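Enone reductase CLA-ER (Lactobacillus plantarum, PDB 4QLY) catalyses the reduction of enone fatty acids, a key step in gut-bacterial saturation of polyunsaturated fatty acids, as an FMN-dependent member of the nitroreductase family. Local coordinates at the interface of chains A and B. Coordinates in Å, arbitrary orientation; residue numbers count along the deposited sequence, not the author numbering. Chains: chain A/B, Enone reductase CLA-ER.

The interface of chains A and B. Residues chain A 61-63, 65, 68, 72, 180-181; chain B 218-219.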
loop_
_atom_site.group_PDB
_atom_site.type_symbol
_atom_site.label_atom_id
_atom_site.label_comp_id
_atom_site.label_asym_id
_atom_site.label_seq_id
_atom_site.Cartn_x
_atom_site.Cartn_y
_atom_site.Cartn_z
ATOM N N VAL A 61 5.893 -7.720 -13.344
ATOM C CA VAL A 61 5.994 -8.786 -14.342
ATOM C C VAL A 61 4.590 -9.086 -14.837
ATOM O O VAL A 61 3.686 -9.442 -14.049
ATOM C CB VAL A 61 6.660 -10.073 -13.784
ATOM C CG1 VAL A 61 6.707 -11.154 -14.853
ATOM C CG2 VAL A 61 8.071 -9.763 -13.291
ATOM N N VAL A 62 4.397 -8.896 -16.135
ATOM C CA VAL A 62 3.080 -9.006 -16.718
ATOM C C VAL A 62 2.908 -10.393 -17.296
ATOM O O VAL A 62 3.747 -10.879 -18.057
ATOM C CB VAL A 62 2.838 -7.945 -17.799
ATOM C CG1 VAL A 62 1.451 -8.080 -18.376
ATOM C CG2 VAL A 62 3.020 -6.561 -17.217
ATOM N N VAL A 63 1.815 -11.024 -16.899
ATOM C CA VAL A 63 1.461 -12.365 -17.339
ATOM C C VAL A 63 0.165 -12.244 -18.124
ATOM O O VAL A 63 -0.903 -12.063 -17.529
ATOM C CB VAL A 63 1.273 -13.314 -16.136
ATOM C CG1 VAL A 63 0.829 -14.719 -16.592
ATOM C CG2 VAL A 63 2.554 -13.365 -15.283
ATOM N N THR A 65 -0.530 -14.216 -21.332
ATOM C CA THR A 65 -0.706 -15.237 -22.358
ATOM C C THR A 65 -0.901 -16.569 -21.672
ATOM O O THR A 65 -0.448 -16.743 -20.542
ATOM C CB THR A 65 0.516 -15.355 -23.301
ATOM O OG1 THR A 65 1.607 -15.925 -22.570
ATOM C CG2 THR A 65 0.917 -14.000 -23.892
ATOM N N ALA A 68 2.435 -17.857 -20.474
ATOM C CA ALA A 68 2.915 -17.154 -19.282
ATOM C C ALA A 68 2.144 -17.637 -18.052
ATOM O O ALA A 68 2.722 -17.896 -16.990
ATOM C CB ALA A 68 2.766 -15.642 -19.456
ATOM N N PHE A 72 3.618 -19.263 -14.646
ATOM C CA PHE A 72 3.313 -18.441 -13.483
ATOM C C PHE A 72 2.574 -19.265 -12.420
ATOM O O PHE A 72 2.855 -19.148 -11.228
ATOM C CB PHE A 72 2.490 -17.220 -13.945
ATOM C CG PHE A 72 2.009 -16.314 -12.834
ATOM C CD1 PHE A 72 2.914 -15.651 -12.010
ATOM C CD2 PHE A 72 0.646 -16.076 -12.660
ATOM C CE1 PHE A 72 2.468 -14.776 -10.997
ATOM C CE2 PHE A 72 0.191 -15.215 -11.653
ATOM C CZ PHE A 72 1.108 -14.568 -10.819
ATOM N N THR A 180 10.559 -18.251 -10.700
ATOM C CA THR A 180 9.524 -18.585 -11.668
ATOM C C THR A 180 9.309 -17.411 -12.643
ATOM O O THR A 180 9.057 -17.612 -13.832
ATOM C CB THR A 180 8.199 -18.964 -10.956
ATOM O OG1 THR A 180 8.427 -20.067 -10.065
ATOM C CG2 THR A 180 7.124 -19.353 -11.952
ATOM N N LEU A 181 9.447 -16.182 -12.152
ATOM C CA LEU A 181 9.255 -15.009 -13.007
ATOM C C LEU A 181 10.505 -14.627 -13.788
ATOM O O LEU A 181 10.482 -13.650 -14.535
ATOM C CB LEU A 181 8.809 -13.805 -12.182
ATOM C CG LEU A 181 7.515 -14.000 -11.394
ATOM C CD1 LEU A 181 7.310 -12.793 -10.502
ATOM C CD2 LEU A 181 6.347 -14.203 -12.323
ATOM N N LEU B 218 6.248 -11.705 -19.315
ATOM C CA LEU B 218 6.721 -13.070 -19.096
ATOM C C LEU B 218 6.732 -13.907 -20.377
ATOM O O LEU B 218 7.714 -14.596 -20.647
ATOM C CB LEU B 218 5.886 -13.769 -18.018
ATOM C CG LEU B 218 6.531 -15.028 -17.419
ATOM C CD1 LEU B 218 7.943 -14.734 -16.919
ATOM C CD2 LEU B 218 5.669 -15.594 -16.273
ATOM N N ALA B 219 5.671 -13.853 -21.176
ATOM C CA ALA B 219 5.676 -14.624 -22.430
ATOM C C ALA B 219 4.873 -13.958 -23.558
ATOM O O ALA B 219 4.586 -12.760 -23.504
ATOM C CB ALA B 219 5.153 -16.053 -22.184
HETATM O O HOH W 1 3.033 -12.447 -20.499
#
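B:Leu218 pushes its side chain into a mostly apolar pocket of chain A, between A:Val61 and A:Val63 of strand 58-63, A:Ala68 of helix 66-73 and the turn at A:Leu181. Its CG stands anti to the backbone N (chi1 -163°), which carries the isobutyl group away from that N; beyond CG the branch sends one methyl to each of two walls. CD1 reaches the carbonyl oxygen of A:Leu181, 3.6 Å from O. CD2 turns the other way, beside CG2 of A:Val63 at 4.0 Å; the two side chains run alongside each other and point the same way. CD2 also lies 3.8 Å from the carbonyl O of A:Ala68. That same A:Val63 methyl rests over one face of the A:Phe72 ring, toward its rim. CB of B:Leu218 packs on the methyl of A:Ala68, while CG1 of A:Val61 approaches it at an oblique angle. The backbone holds the leucine in register: its N donates to the carbonyl O of A:Val62 at 2.9 Å, almost straight at the hydrogen (178°) and nearly in line with the C=O. Water 1 also meets this oxygen and links it to the N of B:Ala219. The methyl of the terminal B:Ala219 touches CB of A:Ala68 and lies 3.6 Å from OG1 of A:Thr65. This hydroxyl, placed between backbone N and carbonyl carbon (chi1 70°), accepts from the N of A:Ala68 at 3.0 Å, capping the start of helix 66-73. An alanine in place of A:Thr65 would probably leave that N without its side-chain acceptor and open a gap beside the B:Ala219 methyl. The patch and its symmetry twin anchor each C-terminal tail on the other subunit, an exchange of arms that likely helps hold the two-fold dimer together.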